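Local coordinates for protein Rho guanine nucleotide exchange factor 11 (Homo sapiens, PDB 5JHH) that probably activates Rho-family GTPases by promoting exchange of bound GDP for GTP, using a RhoGEF (DH) domain followed by a PH domain, at residues 32-37 with 79-84; 68-73 with 118-123; 96-101 with 188-193; 100-105 with 195-200; 112-117 with 202-207. All coordinates share one frame; numbering follows the deposited sequence.

Interaction 1: residues 32-37 with 79-84; sequences VTEASH and SWCEAM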
# COMPACT_ATOMS: atom_id res chain seq x y z
N VAL A 32 4.36 3.95 -23.19
CA VAL A 32 3.38 5.02 -23.18
C VAL A 32 3.15 5.47 -21.74
O VAL A 32 3.04 6.64 -21.48
CB VAL A 32 2.07 4.58 -23.85
CG1 VAL A 32 0.98 5.62 -23.65
CG2 VAL A 32 2.31 4.39 -25.33
N THR A 33 3.12 4.53 -20.81
CA THR A 33 2.91 4.93 -19.43
C THR A 33 4.18 5.53 -18.77
O THR A 33 4.09 6.31 -17.82
CB THR A 33 2.47 3.77 -18.60
OG1 THR A 33 3.44 2.71 -18.74
CG2 THR A 33 1.08 3.34 -19.02
N GLU A 34 5.34 5.25 -19.31
CA GLU A 34 6.53 5.99 -18.88
C GLU A 34 6.47 7.45 -19.29
O GLU A 34 6.69 8.35 -18.48
CB GLU A 34 7.78 5.35 -19.38
CG GLU A 34 9.03 5.92 -18.78
CD GLU A 34 9.22 5.63 -17.28
OE1 GLU A 34 8.60 4.71 -16.69
OE2 GLU A 34 10.04 6.36 -16.70
N ALA A 35 6.08 7.70 -20.53
CA ALA A 35 5.99 9.07 -20.99
C ALA A 35 4.89 9.77 -20.17
O ALA A 35 4.97 10.94 -19.76
CB ALA A 35 5.65 9.11 -22.49
N SER A 36 3.83 9.04 -19.93
CA SER A 36 2.75 9.60 -19.19
C SER A 36 3.22 9.97 -17.75
O SER A 36 2.87 10.97 -17.19
CB SER A 36 1.62 8.62 -19.13
OG SER A 36 0.63 9.30 -18.47
N HIS A 37 4.06 9.12 -17.18
CA HIS A 37 4.50 9.35 -15.83
C HIS A 37 5.39 10.57 -15.75
O HIS A 37 5.23 11.45 -14.92
CB HIS A 37 5.20 8.11 -15.29
CG HIS A 37 5.74 8.33 -13.93
ND1 HIS A 37 7.09 8.51 -13.70
CD2 HIS A 37 5.12 8.52 -12.76
CE1 HIS A 37 7.27 8.77 -12.42
NE2 HIS A 37 6.08 8.80 -11.84
N SER A 79 15.71 10.57 -19.08
CA SER A 79 16.78 9.88 -19.73
C SER A 79 16.29 8.54 -20.22
O SER A 79 16.45 8.19 -21.36
CB SER A 79 18.01 9.73 -18.82
OG SER A 79 17.72 8.93 -17.67
N TRP A 80 15.63 7.79 -19.36
CA TRP A 80 15.12 6.48 -19.76
C TRP A 80 14.11 6.62 -20.89
O TRP A 80 14.13 5.91 -21.89
CB TRP A 80 14.48 5.75 -18.56
CG TRP A 80 14.41 4.29 -18.73
CD1 TRP A 80 15.36 3.51 -19.30
CD2 TRP A 80 13.37 3.39 -18.29
NE1 TRP A 80 14.99 2.20 -19.26
CE2 TRP A 80 13.76 2.10 -18.67
CE3 TRP A 80 12.12 3.57 -17.67
CZ2 TRP A 80 12.98 0.95 -18.39
CZ3 TRP A 80 11.34 2.47 -17.40
CH2 TRP A 80 11.78 1.16 -17.76
N CYS A 81 13.20 7.56 -20.71
CA CYS A 81 12.25 7.87 -21.74
C CYS A 81 12.91 8.17 -23.09
O CYS A 81 12.45 7.70 -24.11
CB CYS A 81 11.48 9.06 -21.32
SG CYS A 81 9.77 8.81 -21.59
N GLU A 82 13.97 8.97 -23.11
CA GLU A 82 14.66 9.27 -24.37
C GLU A 82 15.33 8.02 -24.98
O GLU A 82 15.40 7.91 -26.21
CB GLU A 82 15.69 10.41 -24.22
CG GLU A 82 15.12 11.83 -24.04
CD GLU A 82 14.33 12.37 -25.24
OE1 GLU A 82 14.96 12.68 -26.27
OE2 GLU A 82 13.08 12.52 -25.16
N ALA A 83 15.82 7.09 -24.16
CA ALA A 83 16.37 5.84 -24.69
C ALA A 83 15.26 4.98 -25.28
O ALA A 83 15.51 4.23 -26.22
CB ALA A 83 17.16 5.07 -23.64
N MET A 84 14.04 5.06 -24.75
CA MET A 84 12.92 4.35 -25.32
C MET A 84 12.58 4.89 -26.71
O MET A 84 12.22 4.14 -27.61
CB MET A 84 11.67 4.45 -24.42
CG MET A 84 11.76 3.72 -23.09
SD MET A 84 10.33 4.09 -22.03
CE MET A 84 10.67 2.91 -20.73
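Glu34 turns its CG anti to the backbone N (chi1 -170°) and then bends at chi2 (68°), which carries CD to the indole of Trp80, 3.6 Å from Trp80 CE3. The carboxylate comes to the edge of the ring rather than over it: Glu34 OE2 lies in the plane of the indole at 3.6 Å from CE3, and the carboxylate and ring planes stand nearly upright to each other. Met84 supports the same side chain lower down. Its thioether crosses the stem of Glu34 at about a right angle, with Met84 SD 3.9 Å from Glu34 CB, while Met84 CE rests on one face of the Trp80 ring, offset toward the rim. The backbones belong to helices 18-54 and 70-89, a roughly antiparallel pair in the all-helical DH bundle, with local axes 9.9 Å apart and N-to-C directions 145° from each other. Cys81 sits where the two come together, its SG 3.8 Å from Ala35 CA and 4.2 Å from Ala35 CB. Both oxygens of Glu34 find their polar partners beyond the two segments: OE1 with Arg169 and Tyr173 of helix 165-182, OE2 with His77. The carboxylate thus enters a buried place with its polar needs met, and several groups fix its rotation. Trp80 is pinned as well, its NE1 donating to Leu100 O. On a different side of helix 18-54, Ser36 OG bonds to an acidic side chain of another protein chain, which also packs on Thr33.

Interaction 2: residues 68-73 with 118-123; sequences PNLPEL and AQFCSY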
# COMPACT_ATOMS: atom_id res chain seq x y z
N PRO A 68 12.05 17.00 -2.30
CA PRO A 68 13.50 16.99 -2.09
C PRO A 68 14.41 17.07 -3.29
O PRO A 68 15.43 17.69 -3.19
CB PRO A 68 13.75 15.67 -1.42
CG PRO A 68 12.53 15.36 -0.74
CD PRO A 68 11.53 15.66 -1.74
N ASN A 69 14.07 16.41 -4.37
CA ASN A 69 14.98 16.16 -5.44
C ASN A 69 14.23 15.91 -6.72
O ASN A 69 14.49 15.00 -7.44
CB ASN A 69 15.80 14.95 -5.08
CG ASN A 69 14.95 13.74 -4.82
OD1 ASN A 69 13.79 13.85 -4.66
ND2 ASN A 69 15.54 12.63 -4.75
N LEU A 70 13.27 16.77 -6.98
CA LEU A 70 12.39 16.63 -8.10
C LEU A 70 13.08 16.70 -9.45
O LEU A 70 12.80 15.91 -10.30
CB LEU A 70 11.25 17.64 -8.01
CG LEU A 70 10.12 17.53 -9.02
CD1 LEU A 70 9.54 16.16 -9.08
CD2 LEU A 70 9.02 18.52 -8.81
N PRO A 71 14.02 17.74 -9.59
CA PRO A 71 14.66 17.76 -10.90
C PRO A 71 15.48 16.53 -11.21
O PRO A 71 15.57 16.17 -12.33
CB PRO A 71 15.56 18.97 -10.85
CG PRO A 71 14.98 19.85 -9.87
CD PRO A 71 14.57 18.94 -8.81
N GLU A 72 16.04 15.91 -10.19
CA GLU A 72 16.82 14.69 -10.33
C GLU A 72 15.91 13.55 -10.69
O GLU A 72 16.24 12.70 -11.52
CB GLU A 72 17.54 14.36 -9.03
CG GLU A 72 18.73 15.26 -8.72
CD GLU A 72 18.43 16.61 -8.01
OE1 GLU A 72 17.27 17.08 -7.79
OE2 GLU A 72 19.45 17.24 -7.66
N LEU A 73 14.76 13.52 -10.03
CA LEU A 73 13.74 12.52 -10.28
C LEU A 73 13.25 12.57 -11.70
O LEU A 73 13.22 11.57 -12.39
CB LEU A 73 12.58 12.67 -9.32
CG LEU A 73 11.58 11.53 -9.33
CD1 LEU A 73 12.25 10.24 -8.93
CD2 LEU A 73 10.50 11.86 -8.32
N ALA A 118 13.82 6.95 -3.14
CA ALA A 118 13.62 6.83 -1.70
C ALA A 118 13.66 8.19 -1.03
O ALA A 118 12.84 8.48 -0.19
CB ALA A 118 14.68 5.90 -1.07
N GLN A 119 14.62 9.01 -1.40
CA GLN A 119 14.71 10.36 -0.88
C GLN A 119 13.41 11.12 -1.22
O GLN A 119 12.83 11.75 -0.36
CB GLN A 119 15.97 11.09 -1.39
CG GLN A 119 16.28 12.35 -0.60
CD GLN A 119 17.22 13.36 -1.28
OE1 GLN A 119 17.29 14.51 -0.85
NE2 GLN A 119 17.96 12.92 -2.32
N PHE A 120 12.92 11.01 -2.44
CA PHE A 120 11.67 11.69 -2.77
C PHE A 120 10.46 11.22 -1.95
O PHE A 120 9.64 12.04 -1.58
CB PHE A 120 11.36 11.57 -4.26
CG PHE A 120 10.17 12.38 -4.72
CD1 PHE A 120 10.31 13.71 -5.02
CD2 PHE A 120 8.94 11.78 -4.92
CE1 PHE A 120 9.24 14.44 -5.48
CE2 PHE A 120 7.87 12.51 -5.39
CZ PHE A 120 8.01 13.84 -5.67
N CYS A 121 10.36 9.95 -1.61
CA CYS A 121 9.15 9.42 -1.02
C CYS A 121 9.19 9.27 0.48
O CYS A 121 8.13 9.18 1.10
CB CYS A 121 8.87 7.98 -1.54
SG CYS A 121 8.60 7.92 -3.32
N SER A 122 10.35 9.02 1.05
CA SER A 122 10.39 8.55 2.43
C SER A 122 9.62 9.40 3.42
O SER A 122 9.01 8.88 4.37
CB SER A 122 11.85 8.41 2.93
OG SER A 122 12.53 9.62 2.72
N TYR A 123 9.68 10.71 3.22
CA TYR A 123 9.16 11.67 4.20
C TYR A 123 7.77 12.19 3.77
O TYR A 123 7.19 13.05 4.40
CB TYR A 123 10.14 12.85 4.32
CG TYR A 123 9.84 13.84 5.47
CD1 TYR A 123 10.17 13.53 6.80
CD2 TYR A 123 9.25 15.05 5.22
CE1 TYR A 123 9.94 14.42 7.84
CE2 TYR A 123 9.02 15.97 6.24
CZ TYR A 123 9.37 15.66 7.55
OH TYR A 123 9.08 16.58 8.53
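The Phe120 ring takes Leu73 CD2 on one face, the methyl sitting 3.6 Å from the centroid and only 11° off the normal, a clear CH-pi contact over the middle of the ring. At the edge, in the ring plane, lies Asn69 OD1, 3.5 Å from Phe120 CD1 and 3.4 Å from Phe120 CB; the Asn69 amide is tilted 24° from the ring. Leu70 CD1 and Pro68 CD come to the ring obliquely, at 4.0 Å from Phe120 CE1 and CD1 respectively. Phe120 reaches them with CG anti to the backbone N (chi1 -173°). Beside it, Pro68 CG comes 3.6 Å from Gln119 O. In the DH bundle this joins the lead-in of helix 70-89 to the C-terminal part of helix 107-121. Asn69 ND2 comes 3.4 Å from Gln119 NE2, but two donors cannot bond to each other. Between the two segments the contact is therefore van der Waals and CH-pi in kind; Asn69 ND2 adds one polar tie to helix 107-121 by donating to Val116 O, which fixes the amide, while Asn69 OD1, buried with no hydrogen-bonding partner in the model, is probably a small cost.

Interaction 3: residues 96-101 with 188-193; sequences EISDLM and TSEHEK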
# COMPACT_ATOMS: atom_id res chain seq x y z
N GLU A 96 14.84 -6.82 -29.03
CA GLU A 96 15.26 -7.06 -27.65
C GLU A 96 15.13 -5.78 -26.82
O GLU A 96 15.36 -4.66 -27.29
CB GLU A 96 16.69 -7.60 -27.50
CG GLU A 96 17.51 -7.81 -28.77
CD GLU A 96 17.07 -9.07 -29.49
OE1 GLU A 96 16.56 -8.94 -30.62
OE2 GLU A 96 17.21 -10.16 -28.91
N ILE A 97 14.77 -5.97 -25.56
CA ILE A 97 14.50 -4.85 -24.70
C ILE A 97 15.22 -4.99 -23.38
O ILE A 97 15.24 -4.04 -22.61
CB ILE A 97 12.99 -4.71 -24.53
CG1 ILE A 97 12.64 -3.24 -24.45
CG2 ILE A 97 12.45 -5.57 -23.37
CD1 ILE A 97 11.16 -3.01 -24.30
N SER A 98 15.89 -6.12 -23.15
CA SER A 98 16.42 -6.38 -21.84
C SER A 98 17.52 -5.40 -21.45
O SER A 98 17.63 -5.02 -20.30
CB SER A 98 16.93 -7.83 -21.72
OG SER A 98 17.92 -8.08 -22.69
N ASP A 99 18.35 -5.01 -22.40
CA ASP A 99 19.42 -4.10 -22.11
C ASP A 99 18.88 -2.70 -21.69
O ASP A 99 19.45 -2.04 -20.87
CB ASP A 99 20.30 -3.91 -23.35
CG ASP A 99 21.20 -5.12 -23.67
OD1 ASP A 99 21.48 -5.98 -22.81
OD2 ASP A 99 21.67 -5.16 -24.82
N LEU A 100 17.85 -2.21 -22.36
CA LEU A 100 17.20 -1.00 -21.95
C LEU A 100 16.66 -1.15 -20.51
O LEU A 100 16.87 -0.27 -19.67
CB LEU A 100 16.10 -0.67 -22.93
CG LEU A 100 15.28 0.59 -22.70
CD1 LEU A 100 16.14 1.84 -22.60
CD2 LEU A 100 14.32 0.73 -23.85
N MET A 101 16.07 -2.29 -20.18
CA MET A 101 15.59 -2.52 -18.82
C MET A 101 16.73 -2.54 -17.82
O MET A 101 16.64 -1.95 -16.74
CB MET A 101 14.81 -3.80 -18.73
CG MET A 101 13.64 -3.90 -19.71
SD MET A 101 12.36 -2.68 -19.41
CE MET A 101 12.61 -1.58 -20.76
N THR A 188 16.15 -17.89 -24.16
CA THR A 188 16.82 -16.70 -24.68
C THR A 188 17.63 -16.04 -23.58
O THR A 188 17.21 -16.03 -22.42
CB THR A 188 15.76 -15.69 -25.17
OG1 THR A 188 14.70 -16.39 -25.80
CG2 THR A 188 16.32 -14.81 -26.18
N SER A 189 18.76 -15.45 -23.93
CA SER A 189 19.43 -14.48 -23.04
C SER A 189 18.48 -13.32 -22.67
O SER A 189 18.42 -12.88 -21.52
CB SER A 189 20.67 -13.91 -23.72
OG SER A 189 21.67 -14.90 -23.82
N GLU A 190 17.75 -12.83 -23.66
CA GLU A 190 16.73 -11.85 -23.48
C GLU A 190 15.89 -12.17 -22.24
O GLU A 190 15.69 -11.31 -21.36
CB GLU A 190 15.86 -11.77 -24.75
CG GLU A 190 14.65 -10.83 -24.68
CD GLU A 190 14.99 -9.32 -24.63
OE1 GLU A 190 16.16 -8.90 -24.37
OE2 GLU A 190 14.05 -8.53 -24.87
N HIS A 191 15.47 -13.42 -22.14
CA HIS A 191 14.46 -13.83 -21.19
C HIS A 191 15.07 -13.79 -19.79
O HIS A 191 14.47 -13.26 -18.83
CB HIS A 191 13.95 -15.23 -21.54
CG HIS A 191 12.87 -15.73 -20.64
ND1 HIS A 191 13.14 -16.25 -19.38
CD2 HIS A 191 11.53 -15.81 -20.80
CE1 HIS A 191 12.00 -16.60 -18.81
NE2 HIS A 191 11.02 -16.35 -19.65
N GLU A 192 16.26 -14.35 -19.71
CA GLU A 192 17.05 -14.39 -18.48
C GLU A 192 17.34 -12.99 -17.90
O GLU A 192 17.29 -12.77 -16.68
CB GLU A 192 18.36 -15.11 -18.81
CG GLU A 192 19.19 -15.60 -17.63
CD GLU A 192 20.43 -16.43 -18.06
OE1 GLU A 192 21.16 -16.04 -19.01
OE2 GLU A 192 20.70 -17.48 -17.44
N LYS A 193 17.69 -12.07 -18.79
CA LYS A 193 18.08 -10.70 -18.45
C LYS A 193 16.87 -9.83 -18.01
O LYS A 193 16.97 -9.05 -17.09
CB LYS A 193 18.81 -10.05 -19.64
CG LYS A 193 20.31 -10.37 -19.73
CD LYS A 193 20.81 -10.32 -21.15
CE LYS A 193 21.22 -8.93 -21.57
NZ LYS A 193 20.85 -8.71 -22.99
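Glu190 takes hold of the start of helix 98-105 from the first turn of helix 189-227, a polar link between two helices of the DH bundle at the end where both begin. Its CG is anti to the backbone N and its chain bends at chi2, which brings CD to the backbone of Ile97 and Ser98. Ile97 N donates to Glu190 OE2 at 2.7 Å, a nearly straight bond (161°) on the syn side; a second approach of Ile97 N, to Glu190 OE1, is weak. Glu190 OE1 has two firm donors, both reaching it from the same face of the carboxylate: Ser98 N at 3.0 Å, and Ser98 OG at 2.6 Å, nearly in line with the C-O bond. Two N-H groups that no earlier helical turn could serve are thereby satisfied, and the negative charge would sit well at the positive end of the helix dipole. Ser98 OG also accepts, from Lys193 NZ at 3.0 Å; donating to the carboxylate and accepting from the ammonium, the hydroxyl bridges the two. Glu96 packs its CB against the same carboxylate, and Arg23 adds a long, weak ion pair to Glu190 OE2. The ammonium of Lys193 has another partner in the salt bridge to Asp99, where NZ lies 2.8 Å from OD1 and 47° out of the carboxylate plane.

Interaction 4: residues 100-105 with 195-200; sequences LMLARF and CRARDQ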
# COMPACT_ATOMS: atom_id res chain seq x y z
N LEU A 100 17.85 -2.21 -22.36
CA LEU A 100 17.20 -1.00 -21.95
C LEU A 100 16.66 -1.15 -20.51
O LEU A 100 16.87 -0.27 -19.67
CB LEU A 100 16.10 -0.67 -22.93
CG LEU A 100 15.28 0.59 -22.70
CD1 LEU A 100 16.14 1.84 -22.60
CD2 LEU A 100 14.32 0.73 -23.85
N MET A 101 16.07 -2.29 -20.18
CA MET A 101 15.59 -2.52 -18.82
C MET A 101 16.73 -2.54 -17.82
O MET A 101 16.64 -1.95 -16.74
CB MET A 101 14.81 -3.80 -18.73
CG MET A 101 13.64 -3.90 -19.71
SD MET A 101 12.36 -2.68 -19.41
CE MET A 101 12.61 -1.58 -20.76
N LEU A 102 17.80 -3.25 -18.15
CA LEU A 102 18.95 -3.26 -17.26
C LEU A 102 19.62 -1.89 -17.14
O LEU A 102 20.24 -1.60 -16.13
CB LEU A 102 20.00 -4.29 -17.70
CG LEU A 102 19.51 -5.75 -17.74
CD1 LEU A 102 20.58 -6.64 -18.37
CD2 LEU A 102 19.16 -6.26 -16.35
N ALA A 103 19.52 -1.06 -18.16
CA ALA A 103 20.14 0.23 -18.08
C ALA A 103 19.40 1.14 -17.05
O ALA A 103 19.97 2.13 -16.56
CB ALA A 103 20.20 0.87 -19.45
N ARG A 104 18.18 0.79 -16.69
CA ARG A 104 17.47 1.53 -15.63
C ARG A 104 17.46 0.84 -14.27
O ARG A 104 17.42 1.48 -13.23
CB ARG A 104 16.04 1.87 -16.04
CG ARG A 104 15.33 2.94 -15.19
CD ARG A 104 16.26 3.55 -14.11
NE ARG A 104 16.85 4.75 -14.53
CZ ARG A 104 17.90 5.36 -14.02
NH1 ARG A 104 18.64 4.88 -13.05
NH2 ARG A 104 18.20 6.48 -14.58
N PHE A 105 17.47 -0.47 -14.26
CA PHE A 105 17.12 -1.18 -13.05
C PHE A 105 18.19 -2.04 -12.50
O PHE A 105 17.96 -2.73 -11.51
CB PHE A 105 15.90 -2.08 -13.31
CG PHE A 105 14.69 -1.33 -13.72
CD1 PHE A 105 14.19 -0.32 -12.92
CD2 PHE A 105 13.99 -1.69 -14.86
CE1 PHE A 105 13.05 0.40 -13.32
CE2 PHE A 105 12.84 -1.02 -15.23
CZ PHE A 105 12.39 0.05 -14.45
N CYS A 195 14.40 -11.37 -16.52
CA CYS A 195 14.06 -11.89 -15.20
C CYS A 195 14.93 -11.20 -14.17
O CYS A 195 14.52 -10.95 -13.04
CB CYS A 195 14.26 -13.42 -15.14
SG CYS A 195 12.97 -14.30 -16.09
N ARG A 196 16.16 -10.91 -14.59
CA ARG A 196 17.09 -10.28 -13.70
C ARG A 196 16.58 -8.86 -13.38
O ARG A 196 16.51 -8.46 -12.22
CB ARG A 196 18.49 -10.28 -14.35
CG ARG A 196 19.52 -9.33 -13.78
CD ARG A 196 19.92 -9.78 -12.40
NE ARG A 196 21.08 -9.05 -11.91
CZ ARG A 196 21.54 -9.15 -10.67
NH1 ARG A 196 20.97 -9.98 -9.79
NH2 ARG A 196 22.58 -8.42 -10.30
N ALA A 197 16.18 -8.14 -14.41
CA ALA A 197 15.61 -6.80 -14.25
C ALA A 197 14.36 -6.78 -13.35
O ALA A 197 14.21 -5.93 -12.46
CB ALA A 197 15.29 -6.19 -15.62
N ARG A 198 13.46 -7.72 -13.59
CA ARG A 198 12.27 -7.88 -12.74
C ARG A 198 12.66 -8.04 -11.29
O ARG A 198 12.11 -7.38 -10.36
CB ARG A 198 11.44 -9.08 -13.18
CG ARG A 198 10.36 -9.44 -12.18
CD ARG A 198 9.86 -10.86 -12.38
NE ARG A 198 10.90 -11.79 -11.96
CZ ARG A 198 11.06 -13.00 -12.46
NH1 ARG A 198 10.21 -13.48 -13.36
NH2 ARG A 198 12.09 -13.72 -12.05
N ASP A 199 13.61 -8.94 -11.06
CA ASP A 199 14.04 -9.17 -9.67
C ASP A 199 14.68 -7.92 -9.02
O ASP A 199 14.57 -7.71 -7.79
CB ASP A 199 15.05 -10.34 -9.62
CG ASP A 199 14.43 -11.71 -10.02
OD1 ASP A 199 13.20 -11.89 -10.11
OD2 ASP A 199 15.21 -12.62 -10.23
N GLN A 200 15.39 -7.11 -9.82
CA GLN A 200 16.08 -5.95 -9.26
C GLN A 200 15.05 -4.87 -8.95
O GLN A 200 15.11 -4.28 -7.90
CB GLN A 200 17.17 -5.45 -10.20
CG GLN A 200 18.46 -6.27 -10.23
CD GLN A 200 19.41 -5.92 -9.13
OE1 GLN A 200 19.11 -6.08 -7.97
NE2 GLN A 200 20.59 -5.45 -9.48
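Ala197 CB meets two side chains of helix 98-105, with Leu102 CD2 at 3.9 Å and Met101 CB at 4.0 Å. In this part of the DH bundle helices 98-105 and 189-227 run roughly parallel, their local axes 9.2 Å apart at 25°, and the small side chain sits where the backbones come close, opposite Leu102. Leu102 CD2 also touches the aliphatic stem of Arg196, at 4.0 Å from CG, the two side chains crossing at about a right angle. One turn on, Phe105 O faces Gln200 CB at a close 3.1 Å. Further out, Met101 shares only its CB here: its chain bends at chi2 and chi3 and leads away from segment 195-200, packing on Trp80, Leu177 and Leu194. The Phe105 ring likewise leads away from that segment, meeting Trp80 edge-to-face and packing further along helix 189-227 on Cys201 and Ile204. The Gln200 amide is tied down at both ends, OE1 receiving a bond from Arg110 and NE2 giving one to Asp106. Held there, Gln200 NE2 stands 3.6 Å above the guanidinium plane of Arg196, offset toward its rim.

Interaction 5: residues 112-117 with 202-207; sequences ELQQVA and REILKY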
# COMPACT_ATOMS: atom_id res chain seq x y z
N GLU A 112 21.21 4.38 -8.22
CA GLU A 112 20.77 5.75 -8.45
C GLU A 112 19.24 5.89 -8.31
O GLU A 112 18.77 6.75 -7.55
CB GLU A 112 21.23 6.24 -9.81
CG GLU A 112 20.76 7.62 -10.17
CD GLU A 112 21.21 8.09 -11.57
OE1 GLU A 112 21.27 7.27 -12.53
OE2 GLU A 112 21.48 9.31 -11.72
N LEU A 113 18.48 4.98 -8.94
CA LEU A 113 17.03 5.07 -8.95
C LEU A 113 16.47 4.87 -7.56
O LEU A 113 15.60 5.63 -7.12
CB LEU A 113 16.41 4.04 -9.88
CG LEU A 113 14.89 3.87 -9.80
CD1 LEU A 113 14.06 5.14 -10.00
CD2 LEU A 113 14.48 2.89 -10.87
N GLN A 114 16.99 3.89 -6.82
CA GLN A 114 16.44 3.66 -5.50
C GLN A 114 16.80 4.75 -4.54
O GLN A 114 16.00 5.07 -3.69
CB GLN A 114 16.74 2.27 -4.94
CG GLN A 114 18.14 1.98 -4.50
CD GLN A 114 18.44 0.47 -4.35
OE1 GLN A 114 17.62 -0.39 -4.66
NE2 GLN A 114 19.64 0.16 -3.80
N GLN A 115 17.96 5.39 -4.71
CA GLN A 115 18.33 6.44 -3.79
C GLN A 115 17.40 7.59 -4.04
O GLN A 115 16.92 8.20 -3.12
CB GLN A 115 19.72 7.03 -4.05
CG GLN A 115 20.91 6.19 -3.84
CD GLN A 115 22.19 6.96 -4.24
OE1 GLN A 115 22.52 7.12 -5.43
NE2 GLN A 115 22.88 7.46 -3.25
N VAL A 116 17.30 7.99 -5.29
CA VAL A 116 16.53 9.16 -5.65
C VAL A 116 15.06 8.92 -5.34
O VAL A 116 14.46 9.73 -4.69
CB VAL A 116 16.75 9.50 -7.12
CG1 VAL A 116 15.87 10.65 -7.53
CG2 VAL A 116 18.22 9.91 -7.31
N ALA A 117 14.51 7.77 -5.68
CA ALA A 117 13.11 7.52 -5.37
C ALA A 117 12.87 7.48 -3.88
O ALA A 117 11.84 7.96 -3.39
CB ALA A 117 12.62 6.24 -6.02
N ARG A 202 12.03 -5.50 -7.88
CA ARG A 202 11.50 -5.89 -6.58
C ARG A 202 12.34 -5.40 -5.43
O ARG A 202 11.84 -4.93 -4.39
CB ARG A 202 11.33 -7.39 -6.47
CG ARG A 202 10.11 -7.83 -7.27
CD ARG A 202 9.82 -9.32 -7.08
NE ARG A 202 8.75 -9.73 -7.96
CZ ARG A 202 8.79 -10.78 -8.77
NH1 ARG A 202 9.86 -11.58 -8.81
NH2 ARG A 202 7.74 -11.05 -9.54
N GLU A 203 13.63 -5.54 -5.62
CA GLU A 203 14.65 -5.14 -4.64
C GLU A 203 14.64 -3.61 -4.43
O GLU A 203 14.75 -3.09 -3.34
CB GLU A 203 15.99 -5.61 -5.19
CG GLU A 203 16.89 -6.29 -4.19
CD GLU A 203 16.25 -7.38 -3.39
OE1 GLU A 203 15.83 -8.38 -4.00
OE2 GLU A 203 16.22 -7.24 -2.14
N ILE A 204 14.39 -2.90 -5.51
CA ILE A 204 14.27 -1.47 -5.44
C ILE A 204 13.04 -1.13 -4.62
O ILE A 204 13.06 -0.22 -3.82
CB ILE A 204 14.16 -0.88 -6.85
CG1 ILE A 204 15.53 -0.89 -7.52
CG2 ILE A 204 13.56 0.48 -6.83
CD1 ILE A 204 15.43 -0.61 -9.01
N LEU A 205 11.95 -1.83 -4.84
CA LEU A 205 10.74 -1.57 -4.05
C LEU A 205 10.95 -1.87 -2.57
O LEU A 205 10.43 -1.16 -1.68
CB LEU A 205 9.57 -2.39 -4.58
CG LEU A 205 9.06 -1.85 -5.92
CD1 LEU A 205 8.28 -2.87 -6.73
CD2 LEU A 205 8.21 -0.60 -5.73
N LYS A 206 11.73 -2.91 -2.29
CA LYS A 206 12.01 -3.24 -0.90
C LYS A 206 12.83 -2.16 -0.25
O LYS A 206 12.60 -1.84 0.94
CB LYS A 206 12.72 -4.59 -0.79
CG LYS A 206 11.80 -5.79 -1.01
CD LYS A 206 12.62 -7.08 -0.92
CE LYS A 206 12.25 -8.11 -1.98
NZ LYS A 206 13.23 -9.23 -2.08
N TYR A 207 13.74 -1.58 -1.01
CA TYR A 207 14.57 -0.50 -0.52
C TYR A 207 13.74 0.74 -0.23
O TYR A 207 13.89 1.36 0.81
CB TYR A 207 15.66 -0.19 -1.56
CG TYR A 207 16.63 0.90 -1.21
CD1 TYR A 207 16.25 2.22 -1.30
CD2 TYR A 207 17.95 0.63 -0.86
CE1 TYR A 207 17.14 3.24 -0.99
CE2 TYR A 207 18.86 1.66 -0.57
CZ TYR A 207 18.43 2.95 -0.63
OH TYR A 207 19.22 4.02 -0.33
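Gln114 OE1 accepts a hydrogen bond from Arg110 NE, one turn back on its own helix, and points between the helices to lie 3.6 Å from both Ile204 CG1 and Ile204 CA. The rest of the side chain is laid across Tyr207. Gln114 CG, between the backbone N and the carbonyl carbon (chi1 72°), sits over the centre of the tyrosine ring, 3.6 Å from the centroid and 7° off the normal, in a CH-pi contact. The amide beyond it stacks nearly flat on the same ring, the planes only 8° apart, with Gln114 NE2 3.4 Å from Tyr207 CD2. The bond to Arg110 settles which end of the amide is OE1 and which NE2, and limits rotation about chi3. Alongside, Leu113 CD2 meets Ile204 CD1 at 4.1 Å, their side chains crossing at about a right angle; Leu113 continues inward to Leu170 and Phe105. On helix 189-227, Arg202, Leu205 and Lys206 each pack on an aromatic side chain of another protein chain. The helices 107-121 and 189-227 run side by side in roughly the same direction, 28° apart, their local axes 9.4 Å from each other, as befits the elongated helical bundle of a DH domain around its long C-terminal helix.

All five contacts lie in the RhoGEF domain and tie its helices into one bundle. Interactions 3, 4 and 5 follow one another down helix 189-227: the first two share helix 98-105 and have centres 8 Å apart, and interaction 5, with helix 107-121, lies 12 Å beyond interaction 4. Interactions 1 and 2, 18 Å apart, both use helix 70-89. Along the chain interaction 1 closes before 3, 4 and 5 open, whereas interaction 2 crosses each of the other four. Trp80 joins interaction 1 to Leu100, Met101, Arg104 and Phe105, while Asn69 and Val116 join 2 to 5. The long helix thus packs on two successive helices, through segments some 85 to 90 residues before its own, and continues toward the PH domain.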